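Local coordinates for protein F-93 (Sulfolobus virus 1, PDB 1TBX) that probably acts as a transcription factor, a homodimeric winged-helix protein that recognises a palindromic or pseudo-palindromic DNA target, at residues 11-16 with 26-31; 16-21 with 72-77; 34-39 with 85-90. One frame throughout, in Å; residues are numbered along the deposited sequence.

Contact 1 of 3, residues 11-16 with 26-31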
loop_
_atom_site.group_PDB
_atom_site.type_symbol
_atom_site.label_atom_id
_atom_site.label_comp_id
_atom_site.label_asym_id
_atom_site.label_seq_id
_atom_site.Cartn_x
_atom_site.Cartn_y
_atom_site.Cartn_z
ATOM N N ALA A 11 -6.518 -1.048 -1.991
ATOM C CA ALA A 11 -5.607 -1.984 -1.338
ATOM C C ALA A 11 -6.198 -2.558 -0.046
ATOM O O ALA A 11 -6.176 -3.765 0.167
ATOM C CB ALA A 11 -4.247 -1.335 -1.090
ATOM N N ILE A 12 -6.724 -1.706 0.826
ATOM C CA ILE A 12 -7.302 -2.221 2.066
ATOM C C ILE A 12 -8.468 -3.181 1.779
ATOM O O ILE A 12 -8.476 -4.321 2.288
ATOM C CB ILE A 12 -7.751 -1.081 2.963
ATOM C CG1 ILE A 12 -6.542 -0.213 3.272
ATOM C CG2 ILE A 12 -8.311 -1.619 4.250
ATOM C CD1 ILE A 12 -6.886 1.188 3.651
ATOM N N VAL A 13 -9.420 -2.723 0.957
ATOM C CA VAL A 13 -10.629 -3.444 0.653
ATOM C C VAL A 13 -10.213 -4.774 0.070
ATOM O O VAL A 13 -10.648 -5.816 0.522
ATOM C CB VAL A 13 -11.471 -2.664 -0.333
ATOM C CG1 VAL A 13 -12.644 -3.527 -0.803
ATOM C CG2 VAL A 13 -11.931 -1.232 0.285
ATOM N N LEU A 14 -9.290 -4.767 -0.870
ATOM C CA LEU A 14 -8.817 -6.022 -1.431
ATOM C C LEU A 14 -8.257 -7.014 -0.376
ATOM O O LEU A 14 -8.618 -8.200 -0.351
ATOM C CB LEU A 14 -7.778 -5.727 -2.528
ATOM C CG LEU A 14 -7.563 -6.886 -3.503
ATOM C CD1 LEU A 14 -8.917 -7.327 -4.023
ATOM C CD2 LEU A 14 -6.582 -6.520 -4.640
ATOM N N ALA A 15 -7.369 -6.522 0.482
ATOM C CA ALA A 15 -6.745 -7.327 1.525
ATOM C C ALA A 15 -7.808 -7.931 2.413
ATOM O O ALA A 15 -7.762 -9.108 2.729
ATOM C CB ALA A 15 -5.837 -6.469 2.358
ATOM N N TYR A 16 -8.789 -7.127 2.798
ATOM C CA TYR A 16 -9.808 -7.589 3.728
ATOM C C TYR A 16 -10.730 -8.652 3.151
ATOM O O TYR A 16 -11.288 -9.487 3.886
ATOM C CB TYR A 16 -10.582 -6.404 4.269
ATOM C CG TYR A 16 -9.838 -5.840 5.434
ATOM C CD1 TYR A 16 -8.640 -5.105 5.260
ATOM C CD2 TYR A 16 -10.274 -6.106 6.742
ATOM C CE1 TYR A 16 -7.932 -4.621 6.389
ATOM C CE2 TYR A 16 -9.586 -5.624 7.867
ATOM C CZ TYR A 16 -8.432 -4.891 7.695
ATOM O OH TYR A 16 -7.801 -4.461 8.840
ATOM N N TYR A 26 -21.743 -4.695 2.051
ATOM C CA TYR A 26 -21.806 -3.749 3.159
ATOM C C TYR A 26 -21.170 -4.274 4.451
ATOM O O TYR A 26 -20.591 -3.493 5.226
ATOM C CB TYR A 26 -23.226 -3.210 3.416
ATOM C CG TYR A 26 -23.223 -2.115 4.440
ATOM C CD1 TYR A 26 -22.792 -0.819 4.109
ATOM C CD2 TYR A 26 -23.612 -2.373 5.752
ATOM C CE1 TYR A 26 -22.776 0.203 5.061
ATOM C CE2 TYR A 26 -23.597 -1.369 6.713
ATOM C CZ TYR A 26 -23.173 -0.083 6.367
ATOM O OH TYR A 26 -23.182 0.909 7.330
ATOM N N ASP A 27 -21.263 -5.576 4.691
ATOM C CA ASP A 27 -20.526 -6.109 5.834
ATOM C C ASP A 27 -19.038 -5.987 5.647
ATOM O O ASP A 27 -18.324 -5.782 6.631
ATOM C CB ASP A 27 -20.886 -7.548 6.172
ATOM C CG ASP A 27 -22.264 -7.645 6.735
ATOM O OD1 ASP A 27 -22.709 -6.596 7.275
ATOM O OD2 ASP A 27 -22.985 -8.676 6.638
ATOM N N LEU A 28 -18.562 -6.124 4.404
ATOM C CA LEU A 28 -17.138 -5.936 4.157
ATOM C C LEU A 28 -16.803 -4.496 4.481
ATOM O O LEU A 28 -15.800 -4.231 5.112
ATOM C CB LEU A 28 -16.717 -6.280 2.731
ATOM C CG LEU A 28 -15.213 -6.018 2.465
ATOM C CD1 LEU A 28 -14.296 -7.030 3.211
ATOM C CD2 LEU A 28 -14.806 -5.921 0.975
ATOM N N TYR A 29 -17.670 -3.576 4.096
ATOM C CA TYR A 29 -17.477 -2.228 4.505
ATOM C C TYR A 29 -17.364 -2.053 6.027
ATOM O O TYR A 29 -16.454 -1.357 6.484
ATOM C CB TYR A 29 -18.595 -1.351 4.014
ATOM C CG TYR A 29 -18.460 0.011 4.636
ATOM C CD1 TYR A 29 -17.341 0.803 4.379
ATOM C CD2 TYR A 29 -19.380 0.471 5.535
ATOM C CE1 TYR A 29 -17.206 2.033 4.943
ATOM C CE2 TYR A 29 -19.265 1.731 6.098
ATOM C CZ TYR A 29 -18.174 2.490 5.798
ATOM O OH TYR A 29 -18.012 3.696 6.377
ATOM N N LYS A 30 -18.284 -2.632 6.805
ATOM C CA LYS A 30 -18.221 -2.491 8.258
ATOM C C LYS A 30 -16.880 -2.937 8.825
ATOM O O LYS A 30 -16.291 -2.279 9.678
ATOM C CB LYS A 30 -19.312 -3.267 8.923
ATOM C CG LYS A 30 -20.616 -2.570 8.854
ATOM C CD LYS A 30 -21.698 -3.567 9.066
ATOM C CE LYS A 30 -22.316 -3.299 10.435
ATOM N NZ LYS A 30 -22.826 -4.533 11.107
ATOM N N LYS A 31 -16.388 -4.037 8.316
ATOM C CA LYS A 31 -15.174 -4.657 8.789
ATOM C C LYS A 31 -13.938 -3.782 8.504
ATOM O O LYS A 31 -13.116 -3.543 9.391
ATOM C CB LYS A 31 -15.030 -5.961 8.028
ATOM C CG LYS A 31 -14.115 -6.940 8.624
ATOM C CD LYS A 31 -14.361 -8.305 7.990
ATOM C CE LYS A 31 -15.581 -8.982 8.584
ATOM N NZ LYS A 31 -15.231 -9.689 9.840
#

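Contact 2 of 3, residues 16-21 with 72-77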
loop_
_atom_site.group_PDB
_atom_site.type_symbol
_atom_site.label_atom_id
_atom_site.label_comp_id
_atom_site.label_asym_id
_atom_site.label_seq_id
_atom_site.Cartn_x
_atom_site.Cartn_y
_atom_site.Cartn_z
ATOM N N TYR A 16 -8.789 -7.127 2.798
ATOM C CA TYR A 16 -9.808 -7.589 3.728
ATOM C C TYR A 16 -10.730 -8.652 3.151
ATOM O O TYR A 16 -11.288 -9.487 3.886
ATOM C CB TYR A 16 -10.582 -6.404 4.269
ATOM C CG TYR A 16 -9.838 -5.840 5.434
ATOM C CD1 TYR A 16 -8.640 -5.105 5.260
ATOM C CD2 TYR A 16 -10.274 -6.106 6.742
ATOM C CE1 TYR A 16 -7.932 -4.621 6.389
ATOM C CE2 TYR A 16 -9.586 -5.624 7.867
ATOM C CZ TYR A 16 -8.432 -4.891 7.695
ATOM O OH TYR A 16 -7.801 -4.461 8.840
ATOM N N LEU A 17 -10.880 -8.637 1.834
ATOM C CA LEU A 17 -11.750 -9.599 1.184
ATOM C C LEU A 17 -11.129 -11.008 1.250
ATOM O O LEU A 17 -11.842 -12.027 1.331
ATOM C CB LEU A 17 -11.995 -9.185 -0.261
ATOM C CG LEU A 17 -12.956 -10.029 -1.074
ATOM C CD1 LEU A 17 -14.178 -10.317 -0.234
ATOM C CD2 LEU A 17 -13.317 -9.288 -2.329
ATOM N N TYR A 18 -9.799 -11.051 1.218
ATOM C CA TYR A 18 -9.151 -12.305 1.254
ATOM C C TYR A 18 -9.624 -13.034 2.490
ATOM O O TYR A 18 -9.687 -12.471 3.579
ATOM C CB TYR A 18 -7.630 -12.184 1.213
ATOM C CG TYR A 18 -6.999 -13.566 1.100
ATOM C CD1 TYR A 18 -6.843 -14.184 -0.148
ATOM C CD2 TYR A 18 -6.597 -14.283 2.249
ATOM C CE1 TYR A 18 -6.278 -15.472 -0.264
ATOM C CE2 TYR A 18 -6.000 -15.562 2.143
ATOM C CZ TYR A 18 -5.858 -16.165 0.882
ATOM O OH TYR A 18 -5.304 -17.454 0.754
ATOM N N ASP A 19 -9.982 -14.294 2.284
ATOM C CA ASP A 19 -10.559 -15.096 3.325
ATOM C C ASP A 19 -11.969 -14.698 3.782
ATOM O O ASP A 19 -12.505 -15.330 4.722
ATOM C CB ASP A 19 -9.631 -15.066 4.569
ATOM C CG ASP A 19 -8.889 -16.382 4.789
ATOM O OD1 ASP A 19 -9.366 -17.431 4.288
ATOM O OD2 ASP A 19 -7.806 -16.450 5.432
ATOM N N ASN A 20 -12.557 -13.664 3.182
ATOM C CA ASN A 20 -13.929 -13.312 3.499
ATOM C C ASN A 20 -14.810 -13.370 2.296
ATOM O O ASN A 20 -15.825 -12.653 2.216
ATOM C CB ASN A 20 -14.016 -11.942 4.144
ATOM C CG ASN A 20 -13.568 -11.965 5.574
ATOM O OD1 ASN A 20 -13.581 -10.948 6.252
ATOM N ND2 ASN A 20 -13.141 -13.142 6.047
ATOM N N GLU A 21 -14.432 -14.210 1.341
ATOM C CA GLU A 21 -15.278 -14.349 0.176
ATOM C C GLU A 21 -16.680 -14.810 0.600
ATOM O O GLU A 21 -16.812 -15.594 1.539
ATOM C CB GLU A 21 -14.624 -15.260 -0.831
ATOM C CG GLU A 21 -13.439 -14.594 -1.500
ATOM C CD GLU A 21 -12.639 -15.586 -2.289
ATOM O OE1 GLU A 21 -13.249 -16.419 -2.978
ATOM O OE2 GLU A 21 -11.391 -15.570 -2.184
ATOM N N LYS A 72 -6.635 -13.246 -10.202
ATOM C CA LYS A 72 -5.647 -12.171 -9.973
ATOM C C LYS A 72 -5.853 -11.380 -8.654
ATOM O O LYS A 72 -4.897 -10.860 -8.075
ATOM C CB LYS A 72 -5.448 -11.278 -11.241
ATOM C CG LYS A 72 -5.991 -9.844 -11.293
ATOM C CD LYS A 72 -6.438 -9.505 -12.720
ATOM C CE LYS A 72 -6.722 -8.012 -12.943
ATOM N NZ LYS A 72 -5.960 -7.344 -14.062
ATOM N N GLY A 73 -7.089 -11.316 -8.176
ATOM C CA GLY A 73 -7.353 -10.716 -6.888
ATOM C C GLY A 73 -6.817 -11.584 -5.765
ATOM O O GLY A 73 -6.223 -11.065 -4.814
ATOM N N LYS A 74 -7.022 -12.903 -5.868
ATOM C CA LYS A 74 -6.627 -13.834 -4.815
ATOM C C LYS A 74 -5.129 -13.749 -4.647
ATOM O O LYS A 74 -4.646 -13.668 -3.520
ATOM C CB LYS A 74 -7.036 -15.276 -5.139
ATOM C CG LYS A 74 -8.117 -15.925 -4.218
ATOM C CD LYS A 74 -8.749 -17.166 -4.909
ATOM C CE LYS A 74 -10.105 -17.579 -4.318
ATOM N NZ LYS A 74 -11.224 -17.828 -5.336
ATOM N N LEU A 75 -4.402 -13.735 -5.766
ATOM C CA LEU A 75 -2.947 -13.631 -5.748
ATOM C C LEU A 75 -2.480 -12.344 -5.098
ATOM O O LEU A 75 -1.700 -12.361 -4.139
ATOM C CB LEU A 75 -2.395 -13.805 -7.163
ATOM C CG LEU A 75 -2.458 -15.320 -7.447
ATOM C CD1 LEU A 75 -2.591 -15.712 -8.937
ATOM C CD2 LEU A 75 -1.293 -16.072 -6.717
ATOM N N PHE A 76 -3.000 -11.225 -5.568
ATOM C CA PHE A 76 -2.619 -9.914 -5.022
ATOM C C PHE A 76 -3.042 -9.689 -3.569
ATOM O O PHE A 76 -2.232 -9.247 -2.751
ATOM C CB PHE A 76 -3.206 -8.813 -5.887
ATOM C CG PHE A 76 -2.531 -7.482 -5.738
ATOM C CD1 PHE A 76 -1.235 -7.383 -5.229
ATOM C CD2 PHE A 76 -3.194 -6.313 -6.145
ATOM C CE1 PHE A 76 -0.616 -6.115 -5.089
ATOM C CE2 PHE A 76 -2.587 -5.051 -6.026
ATOM C CZ PHE A 76 -1.298 -4.954 -5.494
ATOM N N ALA A 77 -4.309 -9.969 -3.259
ATOM C CA ALA A 77 -4.830 -9.824 -1.905
ATOM C C ALA A 77 -3.859 -10.397 -0.833
ATOM O O ALA A 77 -3.639 -9.764 0.201
ATOM C CB ALA A 77 -6.225 -10.462 -1.804
#

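Contact 3 of 3, residues 34-39 with 85-90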
loop_
_atom_site.group_PDB
_atom_site.type_symbol
_atom_site.label_atom_id
_atom_site.label_comp_id
_atom_site.label_asym_id
_atom_site.label_seq_id
_atom_site.Cartn_x
_atom_site.Cartn_y
_atom_site.Cartn_z
ATOM N N ALA A 34 -14.013 -0.587 10.589
ATOM C CA ALA A 34 -13.641 -0.916 11.974
ATOM C C ALA A 34 -12.131 -0.853 12.237
ATOM O O ALA A 34 -11.730 -0.790 13.389
ATOM C CB ALA A 34 -14.168 -2.326 12.347
ATOM N N GLU A 35 -11.306 -0.874 11.187
ATOM C CA GLU A 35 -9.852 -0.893 11.342
ATOM C C GLU A 35 -9.153 0.238 10.620
ATOM O O GLU A 35 -8.151 0.738 11.081
ATOM C CB GLU A 35 -9.294 -2.168 10.739
ATOM C CG GLU A 35 -9.807 -3.433 11.376
ATOM C CD GLU A 35 -8.708 -4.261 11.988
ATOM O OE1 GLU A 35 -7.575 -3.753 12.136
ATOM O OE2 GLU A 35 -8.973 -5.413 12.348
ATOM N N PHE A 36 -9.661 0.579 9.448
ATOM C CA PHE A 36 -9.139 1.627 8.619
ATOM C C PHE A 36 -10.292 2.531 8.211
ATOM O O PHE A 36 -10.788 2.411 7.086
ATOM C CB PHE A 36 -8.573 0.985 7.375
ATOM C CG PHE A 36 -7.292 0.308 7.609
ATOM C CD1 PHE A 36 -7.246 -1.071 7.751
ATOM C CD2 PHE A 36 -6.108 1.050 7.715
ATOM C CE1 PHE A 36 -6.050 -1.705 7.980
ATOM C CE2 PHE A 36 -4.916 0.426 7.953
ATOM C CZ PHE A 36 -4.878 -0.969 8.085
ATOM N N PRO A 37 -10.735 3.430 9.092
ATOM C CA PRO A 37 -11.964 4.235 8.824
ATOM C C PRO A 37 -11.988 4.873 7.426
ATOM O O PRO A 37 -11.031 5.533 7.013
ATOM C CB PRO A 37 -11.907 5.340 9.868
ATOM C CG PRO A 37 -11.118 4.716 10.984
ATOM C CD PRO A 37 -10.095 3.787 10.368
HETATM N N MSE A 38 -13.038 4.609 6.668
HETATM C CA MSE A 38 -13.234 5.346 5.442
HETATM C C MSE A 38 -14.714 5.595 5.260
HETATM O O MSE A 38 -15.559 5.042 5.993
HETATM C CB MSE A 38 -12.604 4.635 4.257
HETATM C CG MSE A 38 -13.481 3.650 3.562
HETATM SE SE MSE A 38 -12.456 2.156 2.813
HETATM C CE MSE A 38 -12.612 2.355 0.937
ATOM N N SER A 39 -15.052 6.462 4.317
ATOM C CA SER A 39 -16.462 6.706 4.102
ATOM C C SER A 39 -16.983 5.622 3.166
ATOM O O SER A 39 -16.180 4.855 2.543
ATOM C CB SER A 39 -16.665 8.079 3.529
ATOM O OG SER A 39 -16.194 8.185 2.202
ATOM N N GLU A 85 -0.966 -6.005 7.326
ATOM C CA GLU A 85 -0.814 -6.659 8.596
ATOM C C GLU A 85 0.479 -6.278 9.307
ATOM O O GLU A 85 0.487 -6.109 10.537
ATOM C CB GLU A 85 -0.905 -8.146 8.387
ATOM C CG GLU A 85 -1.375 -8.840 9.623
ATOM C CD GLU A 85 -2.871 -8.630 9.880
ATOM O OE1 GLU A 85 -3.628 -8.321 8.887
ATOM O OE2 GLU A 85 -3.270 -8.791 11.087
ATOM N N THR A 86 1.565 -6.160 8.527
ATOM C CA THR A 86 2.859 -5.841 9.062
ATOM C C THR A 86 2.764 -4.401 9.509
ATOM O O THR A 86 3.239 -4.046 10.577
ATOM C CB THR A 86 3.940 -6.007 7.959
ATOM O OG1 THR A 86 3.987 -7.374 7.537
ATOM C CG2 THR A 86 5.372 -5.707 8.502
ATOM N N TYR A 87 2.130 -3.579 8.677
ATOM C CA TYR A 87 1.840 -2.193 9.048
ATOM C C TYR A 87 1.139 -2.066 10.397
ATOM O O TYR A 87 1.663 -1.367 11.278
ATOM C CB TYR A 87 0.954 -1.499 8.030
ATOM C CG TYR A 87 0.797 -0.020 8.309
ATOM C CD1 TYR A 87 1.899 0.746 8.690
ATOM C CD2 TYR A 87 -0.446 0.614 8.201
ATOM C CE1 TYR A 87 1.784 2.091 8.953
ATOM C CE2 TYR A 87 -0.568 1.970 8.466
ATOM C CZ TYR A 87 0.549 2.702 8.842
ATOM O OH TYR A 87 0.468 4.056 9.077
ATOM N N LYS A 88 -0.037 -2.714 10.535
ATOM C CA LYS A 88 -0.744 -2.794 11.799
ATOM C C LYS A 88 0.165 -3.156 12.955
ATOM O O LYS A 88 0.156 -2.477 13.966
ATOM C CB LYS A 88 -1.798 -3.843 11.719
ATOM C CG LYS A 88 -3.113 -3.451 11.119
ATOM C CD LYS A 88 -4.135 -4.589 11.405
ATOM C CE LYS A 88 -5.040 -4.828 10.154
ATOM N NZ LYS A 88 -5.153 -6.223 9.526
ATOM N N GLN A 89 0.996 -4.193 12.812
ATOM C CA GLN A 89 1.900 -4.596 13.908
ATOM C C GLN A 89 2.990 -3.614 14.173
ATOM O O GLN A 89 3.552 -3.601 15.259
ATOM C CB GLN A 89 2.522 -5.974 13.669
ATOM C CG GLN A 89 1.534 -7.093 13.794
ATOM C CD GLN A 89 0.773 -7.069 15.149
ATOM O OE1 GLN A 89 1.405 -7.089 16.227
ATOM N NE2 GLN A 89 -0.556 -7.004 15.087
ATOM N N ILE A 90 3.344 -2.824 13.166
ATOM C CA ILE A 90 4.395 -1.821 13.325
ATOM C C ILE A 90 3.804 -0.645 14.135
ATOM O O ILE A 90 4.368 -0.238 15.150
ATOM C CB ILE A 90 4.964 -1.436 11.929
ATOM C CG1 ILE A 90 6.196 -2.279 11.613
ATOM C CG2 ILE A 90 5.290 0.036 11.847
ATOM C CD1 ILE A 90 6.633 -2.166 10.176
#

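Contact 1 of 3, residues 11-16 with 26-31
Leu28 reaches from helix 25-33 to helix 9-17 and sets one methyl against Val13 and the other against Tyr16. Its CD2 lies 3.7 Å from CG1 of Val13. Its CD1 lies 3.9 Å from CB of Tyr16, so this methyl meets the root of the tyrosine side chain and not the ring. The fork of the leucine thus straddles one turn of helix 9-17. CG of Leu28 is anti to the backbone N (chi1 178°), which carries the fork out from its own helix. Val13 also has CG1 anti to the backbone N (chi1 172°), and this is the branch used here.

Lys31, one turn after Leu28, adds a looser contact. Its CG comes to the edge of the Tyr16 ring, near the ring plane, at 4.4 Å from CD2. The aliphatic part of the lysine does the touching, while its amino end leads away. No hydrogen bond joins the two segments.

The helix axes stay 10.3 Å apart at closest and run at 109° to each other. The nearest CA atoms, those of Tyr16 and Leu28, are 7.5 Å apart. Side chains therefore bridge the gap. Val13 is backed by Phe43, Ala46 and Leu50 of helix 40-52. Tyr16 also packs on Val32 and has a cation-pi contact with Lys81 of helix 71-94. The arrangement is the apolar packing of the first two helices in the helical core of a winged-helix domain, with helix 40-52 closing the three-helix bundle.

Contact 2 of 3, residues 16-21 with 72-77
Tyr18 and Glu21 meet Lys74 and Ala77 where the end of the first helix of the winged-helix domain passes the start of the long C-terminal helix 71-94. Tyr18 is the first residue to leave helical geometry after helix 9-17. A type II beta turn from Leu17 to Asn20 then reverses the chain, and it is closed by Asn20 N bonding Leu17 O at 2.6 Å.

The apolar part is small. CB of Tyr18 rests on CB of Ala77 at 3.7 Å, where the two backbones come nearest. CG of Tyr18 is anti to its own N (chi1 -174°), and the CD1 and CE1 side of the ring lies by the backbone O of Lys74, one turn before Ala77. CD1 of Tyr18 is 4.1 Å from O of Lys74, which approaches the ring obliquely. Leu69 of strand 64-69 packs on both Tyr18 and Glu21, so a wing strand borders this junction.

The charged part is more open. Glu21 is extended beyond CG and crosses the lysine side chain at about a right angle. The salt bridge is long, and its hydrogen bond is weak: NZ of Lys74 stands 3.4 Å from OE1 of Glu21. A bend at the last lysine torsion (chi4 132°) sets NZ beside this oxygen. The other carboxylate oxygen, OE2 of Glu21, lies against the methylene CE of Lys74.

Contact 3 of 3, residues 34-39 with 85-90
Glu35 and Phe36 both have CG anti to the carbonyl carbon (chi1 -61° and -75°), and both side chains meet Lys88 of helix 71-94. Glu35 then bends at chi2 (-119°) and crosses the lysine chain at about a right angle. Its OE1 lies 3.4 Å from CE of Lys88. The amino group is farther off, with NZ of Lys88 4.3 Å from OE1 of Glu35, beyond a salt bridge. NZ instead binds OE1 of Glu85 at 2.7 Å, one turn earlier on the same helix, and approaches from above the carboxylate plane. The negative charge of Glu35 may still help to stabilise the charged lysine.

Phe36 brings CE1 to within 3.9 Å of CE of Lys88. At the CE2 edge of the same ring, CE2 of Phe36 meets CD2 of Tyr87 at 4.5 Å, and the two rings touch edge to edge. The Tyr87 hydroxyl is hydrogen-bonded to Lys91, and the Tyr87 ring meets that of Phe76 of the second subunit. Tyr16 of helix 9-17 packs on Glu35, Phe36 and Lys88. The contact joins the loop between helices 25-33 and 40-52, the turn of the helix-turn-helix in this winged-helix fold, to the C-terminal helix at the dimer interface.

In the fold
Contact 1 closes first along the chain. Contact 3 opens after it, and the segments of contact 2 alternate with those of both. The centres of contacts 1 and 2 are about 10 Å apart, those of contacts 1 and 3 about 11 Å, and those of contacts 2 and 3 about 16 Å. Contacts 1 and 2 share Tyr16 and helix 9-17. The Tyr16 hydroxyl links them to contact 3. Contacts 2 and 3 each have their second segment on helix 71-94, at separate places. Contact 1 holds two core helices together, while contacts 2 and 3 tie that core to helix 71-94 of the homodimer interface, consistent with paired recognition of a palindromic site.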